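Local structure of occlusion-derived virus envelope protein E66 (Autographa californica nucleopolyhedrovirus, 3VSN) at residues R36-N41 and F262-Y267; G87-Y92 and M149-V154; S192-V197 and S258-A263. The protein is a baculovirus envelope protein with chondroitin lyase activity, essential for oral infection, which may digest the chondroitin sulfate barrier of the host midgut. All coordinates share one frame; numbering follows the deposited sequence. Where two conformers were deposited one is given.

Contact 1 (R36-N41 and F262-Y267); sequences RWFKNN and FAYYTY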
ATOM      1  N   ARG A  36      20.597  14.821  20.539  1.00 17.47           N
ATOM      2  CA  ARG A  36      20.503  13.565  21.288  1.00 17.74           C
ATOM      3  C   ARG A  36      19.376  12.675  20.752  1.00 17.23           C
ATOM      4  O   ARG A  36      19.570  11.476  20.525  1.00 16.89           O
ATOM      5  CB  ARG A  36      20.291  13.846  22.784  1.00 18.68           C
ATOM      6  CG  ARG A  36      20.357  12.606  23.666  1.00 20.02           C
ATOM      7  CD  ARG A  36      20.386  12.959  25.149  1.00 21.35           C
ATOM      8  NE  ARG A  36      21.616  13.660  25.521  1.00 22.21           N
ATOM      9  CZ  ARG A  36      21.684  14.954  25.830  1.00 22.72           C
ATOM     10  NH1 ARG A  36      20.590  15.709  25.831  1.00 22.85           N
ATOM     11  NH2 ARG A  36      22.853  15.492  26.142  1.00 23.27           N
ATOM     12  N   TRP A  37      18.205  13.276  20.554  1.00 16.89           N
ATOM     13  CA  TRP A  37      17.044  12.574  20.012  1.00 16.78           C
ATOM     14  C   TRP A  37      17.327  12.045  18.627  1.00 16.48           C
ATOM     15  O   TRP A  37      16.965  10.909  18.307  1.00 16.44           O
ATOM     16  CB  TRP A  37      15.827  13.493  20.039  1.00 16.90           C
ATOM     17  CG  TRP A  37      14.601  12.955  19.339  1.00 17.07           C
ATOM     18  CD1 TRP A  37      13.558  12.213  19.893  1.00 17.22           C
ATOM     19  CD2 TRP A  37      14.243  13.124  17.926  1.00 17.00           C
ATOM     20  NE1 TRP A  37      12.613  11.915  18.940  1.00 17.15           N
ATOM     21  CE2 TRP A  37      12.962  12.429  17.740  1.00 17.07           C
ATOM     22  CE3 TRP A  37      14.834  13.752  16.834  1.00 17.15           C
ATOM     23  CZ2 TRP A  37      12.325  12.380  16.509  1.00 17.23           C
ATOM     24  CZ3 TRP A  37      14.180  13.696  15.595  1.00 17.21           C
ATOM     25  CH2 TRP A  37      12.954  13.027  15.441  1.00 17.22           C
ATOM     26  N   PHE A  38      18.004  12.852  17.808  1.00 16.03           N
ATOM     27  CA  PHE A  38      18.370  12.472  16.439  1.00 15.87           C
ATOM     28  C   PHE A  38      19.244  11.217  16.427  1.00 15.88           C
ATOM     29  O   PHE A  38      18.971  10.267  15.686  1.00 15.46           O
ATOM     30  CB  PHE A  38      19.080  13.640  15.732  1.00 15.86           C
ATOM     31  CG  PHE A  38      19.415  13.377  14.286  1.00 15.73           C
ATOM     32  CD1 PHE A  38      20.546  12.641  13.937  1.00 15.69           C
ATOM     33  CD2 PHE A  38      18.612  13.888  13.268  1.00 15.81           C
ATOM     34  CE1 PHE A  38      20.861  12.407  12.606  1.00 15.74           C
ATOM     35  CE2 PHE A  38      18.922  13.654  11.935  1.00 15.76           C
ATOM     36  CZ  PHE A  38      20.048  12.913  11.605  1.00 15.64           C
ATOM     37  N   LYS A  39      20.288  11.219  17.253  1.00 15.89           N
ATOM     38  CA  LYS A  39      21.203  10.086  17.356  1.00 16.25           C
ATOM     39  C   LYS A  39      20.532   8.849  17.946  1.00 16.20           C
ATOM     40  O   LYS A  39      20.795   7.731  17.501  1.00 16.33           O
ATOM     41  CB  LYS A  39      22.434  10.466  18.176  1.00 16.54           C
ATOM     42  CG  LYS A  39      23.329  11.489  17.484  1.00 17.04           C
ATOM     43  CD  LYS A  39      24.298  12.129  18.465  1.00 17.58           C
ATOM     44  CE  LYS A  39      25.386  11.160  18.890  1.00 18.14           C
ATOM     45  NZ  LYS A  39      26.185  11.734  20.012  1.00 18.65           N
ATOM     46  N   ASN A  40      19.670   9.057  18.940  1.00 16.29           N
ATOM     47  CA  ASN A  40      18.901   7.967  19.548  1.00 16.50           C
ATOM     48  C   ASN A  40      17.997   7.253  18.546  1.00 16.39           C
ATOM     49  O   ASN A  40      17.822   6.035  18.611  1.00 16.76           O
ATOM     50  CB  ASN A  40      18.055   8.479  20.718  1.00 16.66           C
ATOM     51  CG  ASN A  40      18.868   8.715  21.982  1.00 16.87           C
ATOM     52  OD1 ASN A  40      20.031   8.333  22.070  1.00 17.39           O
ATOM     53  ND2 ASN A  40      18.249   9.347  22.969  1.00 16.84           N
ATOM     54  N   ASN A  41      17.447   8.015  17.607  1.00 16.21           N
ATOM     55  CA  ASN A  41      16.420   7.506  16.707  1.00 16.10           C
ATOM     56  C   ASN A  41      16.872   7.314  15.260  1.00 15.70           C
ATOM     57  O   ASN A  41      16.063   6.932  14.409  1.00 15.17           O
ATOM     58  CB  ASN A  41      15.189   8.417  16.761  1.00 16.60           C
ATOM     59  CG  ASN A  41      14.507   8.398  18.117  1.00 17.28           C
ATOM     60  OD1 ASN A  41      14.569   9.368  18.876  1.00 17.97           O
ATOM     61  ND2 ASN A  41      13.860   7.291  18.433  1.00 17.28           N
ATOM     62  N   PHE A 262       7.986  12.896   9.237  1.00 16.50           N
ATOM     63  CA  PHE A 262       6.892  13.234  10.152  1.00 16.81           C
ATOM     64  C   PHE A 262       7.333  13.272  11.612  1.00 16.83           C
ATOM     65  O   PHE A 262       6.943  14.176  12.351  1.00 16.76           O
ATOM     66  CB  PHE A 262       5.683  12.300   9.982  1.00 17.19           C
ATOM     67  CG  PHE A 262       5.074  12.317   8.599  1.00 17.43           C
ATOM     68  CD1 PHE A 262       5.251  13.399   7.738  1.00 17.54           C
ATOM     69  CD2 PHE A 262       4.289  11.250   8.172  1.00 17.77           C
ATOM     70  CE1 PHE A 262       4.686  13.400   6.472  1.00 17.82           C
ATOM     71  CE2 PHE A 262       3.715  11.251   6.909  1.00 17.81           C
ATOM     72  CZ  PHE A 262       3.914  12.325   6.059  1.00 17.80           C
ATOM     73  N   ALA A 263       8.156  12.299  12.010  1.00 16.72           N
ATOM     74  CA  ALA A 263       8.696  12.231  13.373  1.00 16.81           C
ATOM     75  C   ALA A 263       9.505  13.479  13.746  1.00 16.95           C
ATOM     76  O   ALA A 263       9.494  13.905  14.904  1.00 16.79           O
ATOM     77  CB  ALA A 263       9.541  10.977  13.550  1.00 16.38           C
ATOM     78  N   TYR A 264      10.202  14.052  12.765  1.00 17.05           N
ATOM     79  CA  TYR A 264      10.990  15.273  12.973  1.00 17.25           C
ATOM     80  C   TYR A 264      10.092  16.477  13.252  1.00 17.55           C
ATOM     81  O   TYR A 264      10.310  17.204  14.223  1.00 17.85           O
ATOM     82  CB  TYR A 264      11.901  15.550  11.772  1.00 17.08           C
ATOM     83  CG  TYR A 264      12.977  14.509  11.578  1.00 17.06           C
ATOM     84  CD1 TYR A 264      14.236  14.666  12.156  1.00 17.10           C
ATOM     85  CD2 TYR A 264      12.734  13.359  10.826  1.00 17.12           C
ATOM     86  CE1 TYR A 264      15.226  13.710  11.984  1.00 17.03           C
ATOM     87  CE2 TYR A 264      13.717  12.396  10.651  1.00 17.06           C
ATOM     88  CZ  TYR A 264      14.959  12.576  11.232  1.00 17.11           C
ATOM     89  OH  TYR A 264      15.936  11.623  11.060  1.00 17.15           O
ATOM     90  N   TYR A 265       9.081  16.672  12.407  1.00 17.75           N
ATOM     91  CA  TYR A 265       8.138  17.781  12.572  1.00 18.30           C
ATOM     92  C   TYR A 265       7.337  17.696  13.868  1.00 18.92           C
ATOM     93  O   TYR A 265       7.065  18.719  14.506  1.00 19.23           O
ATOM     94  CB  TYR A 265       7.211  17.900  11.360  1.00 17.84           C
ATOM     95  CG  TYR A 265       7.931  18.349  10.111  1.00 17.84           C
ATOM     96  CD1 TYR A 265       8.517  19.615  10.037  1.00 17.81           C
ATOM     97  CD2 TYR A 265       8.037  17.509   9.004  1.00 17.52           C
ATOM     98  CE1 TYR A 265       9.188  20.029   8.896  1.00 17.49           C
ATOM     99  CE2 TYR A 265       8.701  17.915   7.856  1.00 17.48           C
ATOM    100  CZ  TYR A 265       9.274  19.176   7.810  1.00 17.52           C
ATOM    101  OH  TYR A 265       9.936  19.580   6.674  1.00 17.61           O
ATOM    102  N   THR A 266       6.975  16.475  14.257  1.00 19.40           N
ATOM    103  CA  THR A 266       6.309  16.236  15.535  1.00 20.26           C
ATOM    104  C   THR A 266       7.238  16.590  16.704  1.00 20.43           C
ATOM    105  O   THR A 266       6.798  17.194  17.688  1.00 20.69           O
ATOM    106  CB  THR A 266       5.776  14.789  15.629  1.00 20.53           C
ATOM    107  OG1 THR A 266       4.753  14.606  14.642  1.00 20.88           O
ATOM    108  CG2 THR A 266       5.181  14.501  17.007  1.00 21.04           C
ATOM    109  N   TYR A 267       8.518  16.235  16.586  1.00 20.19           N
ATOM    110  CA  TYR A 267       9.505  16.619  17.593  1.00 20.35           C
ATOM    111  C   TYR A 267       9.683  18.138  17.638  1.00 20.68           C
ATOM    112  O   TYR A 267       9.629  18.738  18.714  1.00 21.41           O
ATOM    113  CB  TYR A 267      10.864  15.939  17.363  1.00 20.25           C
ATOM    114  CG  TYR A 267      11.866  16.300  18.443  1.00 20.21           C
ATOM    115  CD1 TYR A 267      12.573  17.504  18.393  1.00 20.22           C
ATOM    116  CD2 TYR A 267      12.078  15.460  19.533  1.00 20.10           C
ATOM    117  CE1 TYR A 267      13.465  17.855  19.392  1.00 20.08           C
ATOM    118  CE2 TYR A 267      12.975  15.803  20.534  1.00 20.17           C
ATOM    119  CZ  TYR A 267      13.665  17.000  20.456  1.00 20.04           C
ATOM    120  OH  TYR A 267      14.557  17.348  21.440  1.00 20.19           O
TER
HETATM  121  O   HOH W   1      17.115  10.486  13.541  1.00 17.63           O

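Contact 2 (G87-Y92 and M149-V154); sequences GYCVRY and MNITIV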
ATOM      1  N   GLY A  87      24.410   6.905   4.618  1.00 17.12           N
ATOM      2  CA  GLY A  87      24.495   5.499   5.033  1.00 17.44           C
ATOM      3  C   GLY A  87      25.648   5.232   5.991  1.00 17.67           C
ATOM      4  O   GLY A  87      25.509   4.461   6.949  1.00 17.45           O
ATOM      5  N   TYR A  88      26.789   5.869   5.731  1.00 17.54           N
ATOM      6  CA  TYR A  88      27.956   5.755   6.606  1.00 17.67           C
ATOM      7  C   TYR A  88      27.761   6.456   7.955  1.00 17.48           C
ATOM      8  O   TYR A  88      28.289   6.000   8.969  1.00 17.46           O
ATOM      9  CB  TYR A  88      29.222   6.268   5.909  1.00 18.20           C
ATOM     10  CG  TYR A  88      30.003   5.202   5.160  1.00 18.73           C
ATOM     11  CD1 TYR A  88      30.120   5.243   3.771  1.00 19.14           C
ATOM     12  CD2 TYR A  88      30.627   4.155   5.844  1.00 19.05           C
ATOM     13  CE1 TYR A  88      30.838   4.275   3.084  1.00 19.62           C
ATOM     14  CE2 TYR A  88      31.345   3.181   5.166  1.00 19.48           C
ATOM     15  CZ  TYR A  88      31.445   3.246   3.789  1.00 19.85           C
ATOM     16  OH  TYR A  88      32.160   2.285   3.111  1.00 20.56           O
ATOM     17  N   CYS A  89      27.005   7.557   7.965  1.00 17.20           N
ATOM     18  CA  CYS A  89      26.627   8.218   9.218  1.00 17.11           C
ATOM     19  C   CYS A  89      25.849   7.274  10.122  1.00 16.85           C
ATOM     20  O   CYS A  89      26.106   7.203  11.324  1.00 16.82           O
ATOM     21  CB  CYS A  89      25.788   9.470   8.957  1.00 17.05           C
ATOM     22  SG  CYS A  89      26.719  10.854   8.275  1.00 17.60           S
ATOM     23  N   VAL A  90      24.902   6.548   9.533  1.00 16.83           N
ATOM     24  CA  VAL A  90      24.079   5.589  10.274  1.00 16.88           C
ATOM     25  C   VAL A  90      24.950   4.460  10.842  1.00 17.33           C
ATOM     26  O   VAL A  90      24.779   4.060  11.998  1.00 17.31           O
ATOM     27  CB  VAL A  90      22.919   5.042   9.403  1.00 16.70           C
ATOM     28  CG1 VAL A  90      22.092   4.008  10.162  1.00 16.57           C
ATOM     29  CG2 VAL A  90      22.023   6.183   8.930  1.00 16.57           C
ATOM     30  N   ARG A  91      25.894   3.975  10.036  1.00 18.14           N
ATOM     31  CA  ARG A  91      26.868   2.965  10.473  1.00 18.81           C
ATOM     32  C   ARG A  91      27.734   3.473  11.625  1.00 18.73           C
ATOM     33  O   ARG A  91      27.951   2.763  12.610  1.00 18.76           O
ATOM     34  CB  ARG A  91      27.769   2.527   9.314  1.00 19.59           C
ATOM     35  CG  ARG A  91      27.075   1.722   8.227  1.00 20.89           C
ATOM     36  CD  ARG A  91      28.089   1.005   7.347  1.00 21.70           C
ATOM     37  NE  ARG A  91      28.844   0.011   8.107  1.00 22.47           N
ATOM     38  CZ  ARG A  91      29.854  -0.711   7.630  1.00 23.44           C
ATOM     39  NH1 ARG A  91      30.259  -0.563   6.372  1.00 23.83           N
ATOM     40  NH2 ARG A  91      30.467  -1.583   8.418  1.00 23.87           N
ATOM     41  N   TYR A  92      28.230   4.701  11.492  1.00 18.80           N
ATOM     42  CA  TYR A  92      29.048   5.327  12.531  1.00 18.67           C
ATOM     43  C   TYR A  92      28.293   5.422  13.860  1.00 18.73           C
ATOM     44  O   TYR A  92      28.874   5.257  14.938  1.00 18.79           O
ATOM     45  CB  TYR A  92      29.484   6.728  12.085  1.00 18.84           C
ATOM     46  CG  TYR A  92      30.367   7.426  13.092  1.00 19.04           C
ATOM     47  CD1 TYR A  92      31.743   7.205  13.105  1.00 18.99           C
ATOM     48  CD2 TYR A  92      29.827   8.293  14.042  1.00 18.95           C
ATOM     49  CE1 TYR A  92      32.559   7.838  14.028  1.00 19.46           C
ATOM     50  CE2 TYR A  92      30.635   8.927  14.975  1.00 19.17           C
ATOM     51  CZ  TYR A  92      31.999   8.693  14.961  1.00 19.27           C
ATOM     52  OH  TYR A  92      32.805   9.318  15.880  1.00 19.72           O
ATOM     53  N   MET A 149      23.249  17.698   7.560  1.00 16.79           N
ATOM     54  CA  MET A 149      22.587  17.425   8.827  1.00 16.60           C
ATOM     55  C   MET A 149      23.077  16.129   9.482  1.00 16.47           C
ATOM     56  O   MET A 149      23.444  16.130  10.657  1.00 16.13           O
ATOM     57  CB  MET A 149      21.067  17.397   8.636  1.00 16.98           C
ATOM     58  CG  MET A 149      20.296  17.168   9.924  1.00 17.19           C
ATOM     59  SD  MET A 149      18.521  17.218   9.653  1.00 17.82           S
ATOM     60  CE  MET A 149      17.935  17.068  11.333  1.00 17.72           C
ATOM     61  N   ASN A 150      23.089  15.035   8.719  1.00 16.39           N
ATOM     62  CA  ASN A 150      23.507  13.733   9.243  1.00 16.28           C
ATOM     63  C   ASN A 150      24.957  13.721   9.736  1.00 16.16           C
ATOM     64  O   ASN A 150      25.235  13.229  10.831  1.00 15.80           O
ATOM     65  CB  ASN A 150      23.278  12.619   8.216  1.00 16.68           C
ATOM     66  CG  ASN A 150      21.825  12.177   8.144  1.00 17.39           C
ATOM     67  OD1 ASN A 150      20.997  12.814   7.492  1.00 18.00           O
ATOM     68  ND2 ASN A 150      21.511  11.074   8.814  1.00 17.46           N
ATOM     69  N   ILE A 151      25.867  14.277   8.935  1.00 15.71           N
ATOM     70  CA  ILE A 151      27.289  14.323   9.295  1.00 15.65           C
ATOM     71  C   ILE A 151      27.514  15.168  10.552  1.00 15.71           C
ATOM     72  O   ILE A 151      28.143  14.706  11.507  1.00 15.80           O
ATOM     73  CB  ILE A 151      28.178  14.795   8.113  1.00 15.53           C
ATOM     74  CG1 ILE A 151      28.169  13.740   7.001  1.00 15.54           C
ATOM     75  CG2 ILE A 151      29.612  15.041   8.577  1.00 15.54           C
ATOM     76  CD1 ILE A 151      28.972  14.090   5.762  1.00 15.37           C
ATOM     77  N   THR A 152      26.970  16.385  10.560  1.00 15.74           N
ATOM     78  CA  THR A 152      27.112  17.297  11.698  1.00 16.01           C
ATOM     79  C   THR A 152      26.628  16.675  13.020  1.00 16.03           C
ATOM     80  O   THR A 152      27.331  16.739  14.033  1.00 15.91           O
ATOM     81  CB  THR A 152      26.400  18.644  11.441  1.00 16.17           C
ATOM     82  OG1 THR A 152      26.949  19.257  10.267  1.00 16.40           O
ATOM     83  CG2 THR A 152      26.570  19.592  12.625  1.00 16.18           C
ATOM     84  N   ILE A 153      25.447  16.063  13.004  1.00 15.92           N
ATOM     85  CA  ILE A 153      24.882  15.504  14.235  1.00 16.12           C
ATOM     86  C   ILE A 153      25.616  14.250  14.720  1.00 16.36           C
ATOM     87  O   ILE A 153      25.994  14.180  15.892  1.00 16.90           O
ATOM     88  CB  ILE A 153      23.355  15.280  14.146  1.00 16.16           C
ATOM     89  CG1 ILE A 153      22.650  16.603  13.836  1.00 16.05           C
ATOM     90  CG2 ILE A 153      22.824  14.689  15.452  1.00 16.24           C
ATOM     91  CD1 ILE A 153      21.163  16.488  13.565  1.00 16.39           C
ATOM     92  N   VAL A 154      25.843  13.272  13.844  1.00 16.15           N
ATOM     93  CA  VAL A 154      26.496  12.034  14.304  1.00 16.40           C
ATOM     94  C   VAL A 154      27.928  12.256  14.806  1.00 16.74           C
ATOM     95  O   VAL A 154      28.435  11.469  15.608  1.00 16.21           O
ATOM     96  CB  VAL A 154      26.440  10.867  13.280  1.00 16.20           C
ATOM     97  CG1 VAL A 154      25.002  10.589  12.857  1.00 15.89           C
ATOM     98  CG2 VAL A 154      27.339  11.123  12.072  1.00 16.15           C
TER

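Contact 3 (S192-V197 and S258-A263); sequences SMRMGV and SYFTFA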
ATOM      1  N   SER A 192       9.205  19.977  -0.212  1.00 19.65           N
ATOM      2  CA  SER A 192       9.240  20.883   0.939  1.00 19.25           C
ATOM      3  C   SER A 192       9.302  20.130   2.269  1.00 19.07           C
ATOM      4  O   SER A 192       9.945  20.588   3.213  1.00 18.65           O
ATOM      5  CB  SER A 192       8.062  21.869   0.910  1.00 19.43           C
ATOM      6  OG  SER A 192       6.857  21.282   1.375  1.00 19.21           O
ATOM      7  N   MET A 193       8.652  18.970   2.336  1.00 18.73           N
ATOM      8  CA  MET A 193       8.697  18.147   3.547  1.00 18.85           C
ATOM      9  C   MET A 193      10.113  17.659   3.860  1.00 18.18           C
ATOM     10  O   MET A 193      10.512  17.616   5.023  1.00 18.00           O
ATOM     11  CB  MET A 193       7.708  16.979   3.456  1.00 19.51           C
ATOM     12  CG  MET A 193       6.253  17.426   3.494  1.00 20.25           C
ATOM     13  SD  MET A 193       5.080  16.069   3.675  1.00 21.56           S
ATOM     14  CE  MET A 193       4.875  15.566   1.974  1.00 21.01           C
ATOM     15  N   ARG A 194      10.863  17.308   2.817  1.00 17.90           N
ATOM     16  CA  ARG A 194      12.270  16.928   2.948  1.00 18.01           C
ATOM     17  C   ARG A 194      13.117  18.115   3.406  1.00 17.90           C
ATOM     18  O   ARG A 194      13.866  18.008   4.375  1.00 17.73           O
ATOM     19  CB  ARG A 194      12.819  16.386   1.620  1.00 17.94           C
ATOM     20  CG  ARG A 194      12.146  15.118   1.106  1.00 18.37           C
ATOM     21  CD  ARG A 194      12.482  13.885   1.941  1.00 18.29           C
ATOM     22  NE  ARG A 194      13.875  13.453   1.791  1.00 18.45           N
ATOM     23  CZ  ARG A 194      14.334  12.718   0.781  1.00 18.50           C
ATOM     24  NH1 ARG A 194      13.519  12.325  -0.189  1.00 18.81           N
ATOM     25  NH2 ARG A 194      15.614  12.375   0.739  1.00 18.47           N
ATOM     26  N   MET A 195      12.964  19.243   2.713  1.00 17.96           N
ATOM     27  CA  MET A 195      13.764  20.456   2.941  1.00 17.80           C
ATOM     28  C   MET A 195      13.636  21.051   4.341  1.00 17.78           C
ATOM     29  O   MET A 195      14.615  21.539   4.904  1.00 17.26           O
ATOM     30  CB  MET A 195      13.389  21.527   1.918  1.00 18.12           C
ATOM     31  CG  MET A 195      13.748  21.179   0.485  1.00 18.48           C
ATOM     32  SD  MET A 195      12.739  22.096  -0.695  1.00 19.07           S
ATOM     33  CE  MET A 195      13.391  23.757  -0.536  1.00 19.17           C
ATOM     34  N   GLY A 196      12.427  21.023   4.894  1.00 17.72           N
ATOM     35  CA  GLY A 196      12.166  21.651   6.187  1.00 17.70           C
ATOM     36  C   GLY A 196      12.950  21.074   7.350  1.00 17.57           C
ATOM     37  O   GLY A 196      13.236  21.783   8.314  1.00 17.39           O
ATOM     38  N   VAL A 197      13.295  19.789   7.263  1.00 17.28           N
ATOM     39  CA  VAL A 197      14.000  19.104   8.351  1.00 17.28           C
ATOM     40  C   VAL A 197      15.444  19.616   8.541  1.00 17.22           C
ATOM     41  O   VAL A 197      15.786  20.068   9.639  1.00 17.13           O
ATOM     42  CB  VAL A 197      13.948  17.560   8.205  1.00 17.22           C
ATOM     43  CG1 VAL A 197      14.751  16.886   9.307  1.00 17.23           C
ATOM     44  CG2 VAL A 197      12.506  17.065   8.224  1.00 17.42           C
ATOM     45  N   SER A 258       7.795  10.494   2.017  1.00 18.91           N
ATOM     46  CA  SER A 258       8.114  11.534   2.989  0.50 18.47           C
ATOM     47  C   SER A 258       7.754  11.165   4.427  1.00 18.15           C
ATOM     48  O   SER A 258       7.972  11.957   5.347  1.00 17.88           O
ATOM     49  CB  SER A 258       7.490  12.872   2.575  0.50 18.60           C
ATOM     50  OG  SER A 258       8.151  13.397   1.431  0.50 18.40           O
ATOM     51  N   TYR A 259       7.252   9.944   4.627  1.00 17.50           N
ATOM     52  CA  TYR A 259       6.844   9.497   5.966  1.00 17.19           C
ATOM     53  C   TYR A 259       7.898   9.707   7.057  1.00 16.70           C
ATOM     54  O   TYR A 259       7.555  10.116   8.169  1.00 16.48           O
ATOM     55  CB  TYR A 259       6.381   8.036   5.968  1.00 17.06           C
ATOM     56  CG  TYR A 259       5.662   7.639   7.241  1.00 17.50           C
ATOM     57  CD1 TYR A 259       6.369   7.174   8.354  1.00 17.63           C
ATOM     58  CD2 TYR A 259       4.274   7.731   7.337  1.00 17.61           C
ATOM     59  CE1 TYR A 259       5.714   6.819   9.523  1.00 18.09           C
ATOM     60  CE2 TYR A 259       3.609   7.374   8.502  1.00 18.26           C
ATOM     61  CZ  TYR A 259       4.334   6.920   9.589  1.00 18.22           C
ATOM     62  OH  TYR A 259       3.681   6.565  10.745  1.00 19.14           O
ATOM     63  N   PHE A 260       9.164   9.422   6.752  1.00 16.18           N
ATOM     64  CA  PHE A 260      10.222   9.508   7.761  1.00 16.26           C
ATOM     65  C   PHE A 260      10.378  10.921   8.345  1.00 16.21           C
ATOM     66  O   PHE A 260      10.842  11.075   9.473  1.00 15.82           O
ATOM     67  CB  PHE A 260      11.561   8.979   7.224  1.00 16.25           C
ATOM     68  CG  PHE A 260      12.349   9.990   6.441  1.00 16.48           C
ATOM     69  CD1 PHE A 260      12.041  10.250   5.112  1.00 16.63           C
ATOM     70  CD2 PHE A 260      13.404  10.680   7.033  1.00 16.73           C
ATOM     71  CE1 PHE A 260      12.766  11.187   4.387  1.00 16.72           C
ATOM     72  CE2 PHE A 260      14.131  11.620   6.313  1.00 16.84           C
ATOM     73  CZ  PHE A 260      13.809  11.872   4.988  1.00 16.73           C
ATOM     74  N   THR A 261       9.984  11.942   7.581  1.00 16.23           N
ATOM     75  CA  THR A 261      10.080  13.330   8.048  1.00 16.26           C
ATOM     76  C   THR A 261       9.083  13.653   9.164  1.00 16.59           C
ATOM     77  O   THR A 261       9.309  14.579   9.945  1.00 16.34           O
ATOM     78  CB  THR A 261       9.879  14.363   6.915  1.00 16.15           C
ATOM     79  OG1 THR A 261       8.507  14.367   6.494  1.00 15.95           O
ATOM     80  CG2 THR A 261      10.791  14.078   5.723  1.00 15.79           C
ATOM     81  N   PHE A 262       7.986  12.896   9.237  1.00 16.50           N
ATOM     82  CA  PHE A 262       6.892  13.234  10.152  1.00 16.81           C
ATOM     83  C   PHE A 262       7.333  13.272  11.612  1.00 16.83           C
ATOM     84  O   PHE A 262       6.943  14.176  12.351  1.00 16.76           O
ATOM     85  CB  PHE A 262       5.683  12.300   9.982  1.00 17.19           C
ATOM     86  CG  PHE A 262       5.074  12.317   8.599  1.00 17.43           C
ATOM     87  CD1 PHE A 262       5.251  13.399   7.738  1.00 17.54           C
ATOM     88  CD2 PHE A 262       4.289  11.250   8.172  1.00 17.77           C
ATOM     89  CE1 PHE A 262       4.686  13.400   6.472  1.00 17.82           C
ATOM     90  CE2 PHE A 262       3.715  11.251   6.909  1.00 17.81           C
ATOM     91  CZ  PHE A 262       3.914  12.325   6.059  1.00 17.80           C
ATOM     92  N   ALA A 263       8.156  12.299  12.010  1.00 16.72           N
ATOM     93  CA  ALA A 263       8.696  12.231  13.373  1.00 16.81           C
ATOM     94  C   ALA A 263       9.505  13.479  13.746  1.00 16.95           C
ATOM     95  O   ALA A 263       9.494  13.905  14.904  1.00 16.79           O
ATOM     96  CB  ALA A 263       9.541  10.977  13.550  1.00 16.38           C
TER
HETATM   97  O   HOH W   2      10.390  12.832  -0.513  1.00 24.72           O

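Contact 1 (R36-N41 and F262-Y267)
W37, F38, Y264 and Y267 form an aromatic cluster between helix 29-48 and helix 262-269, two antiparallel members of the alpha/alpha toroid that makes up the helical part of this lyase. The short segments run at 152° to each other with their axes 12.1 Å apart, a wide spacing that the rings bridge.

Among the ring contacts, W37 does most of the work. Its CG stands anti to the backbone N (chi1 172°), which swings the indole across to the other helix. There the six-membered ring turns its edge to the face of Y264 in a T-shaped pair, the planes at 86° and the centroids 5.3 Å apart; W37 CZ3 comes within 3.6 Å of Y264 CD1. Y267 lies over one face of the same indole. Its ring is tilted too far from the five-membered ring to count as a stack, yet W37 CG and Y267 CE2 are 3.5 Å apart. The two side chains run antiparallel to each other, and Y267 CB lies over the six-membered ring in a CH-pi contact. F38 and Y264 meet rim to rim, with neither ring over the other.

The aliphatic and backbone contacts are fewer: the far corner of the indole reaches the turn of A263, with W37 CZ2 3.6 Å from A263 O.

Polar links run along the border of the cluster. The hydroxyl of Y264 is hydrogen-bonded to S45, further along helix 29-48, which ties the tip of the ring to the helix its face packs against. A water joins it to the backbone as well, donating to F38 O at 2.8 Å and lying 3.0 Å from Y264 OH.

Contact 2 (G87-Y92 and M149-V154)
C89 holds its SG anti to its own carbonyl carbon (chi1 -72°), and I151 sets CG1 in the corresponding position (chi1 -67°); between them these two rotations bring sulfur and methylene together, C89 SG lying 3.5 Å from I151 CG1. The sulfur also rests against the backbone where N150 passes into I151, 3.7 Å from N150 C, with the CB of N150 beside it. It is thus packed against the helix itself as much as against side chains. V154, one turn on from N150, packs on the cysteine as well: its CG2 touches C89 CB at 3.9 Å, and its CG1 lies at a similar range from C89 O.

All this joins helix 75-93 to helix 138-154, two nearly parallel helices of the alpha/alpha toroid. Their short segments differ in direction by 18°, with axes 9.3 Å apart, and the CA atoms of C89 and I151 come as near as 6.1 Å. C89 is the residue most covered in this contact, and all the touching residues are buried.

One turn beyond C89, Y92 reaches the end of helix 138-154 with the edge of its ring. V154 O lies near the ring plane, 3.4 Å from Y92 CE2, while the CD2 corner looks toward V154 CG2 at 4.3 Å. L105 and A106 of helix 103-119 also pack on the Y92 side chain, and L42 of helix 29-48 touches V154.

Contact 3 (S192-V197 and S258-A263)
S258 meets M193 first: the methyl of the methionine, M193 CE, lies 3.8 Å from S258 CB. S258 is modelled in two conformers, so a water bridge to R194 is doubtful: in one of them a water lies 3.0 Å from S258 OG and accepts from R194 NH1. S258 O is gripped twice from within its own turn, by the backbone N of T261 and by T261 OG1.

F260 offers the edge of its ring to R194, whose chain is folded at chi2 and chi3. R194 NE comes to 3.6 Å from F260 CZ, and the guanidinium and ring planes stand 72° apart, so this is no flat stack; R194 NE is salt-bridged to E146 and NH1 to E51, which probably balances its charge.

T261 wedges into the helix surface. Its OG1 is turned back to S258 O (chi1 71°, 2.7 Å from T261 OG1), leaving CG2 to press on M193 O at 3.6 Å, while T261 CB faces V197 CG2.

At F262 the sulfur of M193 approaches the ring edge in a Met-aromatic contact, M193 SD 3.9 Å from F262 CE1.

M193 also packs beside Y254, the proton donor, which places this interface next to the catalytic site. Helix 138-154 flanks R194, helix 29-48 covers F260, and the start of helix 262-269 continues along helix 189-205, where V197 touches Y264 and Y265.

The three contacts lie on the same side of the chain's centre, within the helical toroid. Contacts 1 and 3, whose centres are about 11 Å apart, both use helix 262-269 and have F262 and A263 in common; Y265 OH crosses between them, 2.6 Å from M193 O in a probable hydrogen bond. Contact 2 lies about 14 Å from contact 1, centre to centre, and F38 packs on M149, N150 and I153. Contacts 2 and 3 are about 17 Å apart between centres, yet M149 CE reaches V197 CG1 at 3.8 Å. Contact 3 adjoins the active site, with side chains of M193 and Y254 about 3 Å apart; contacts 1 and 2 lie away from it.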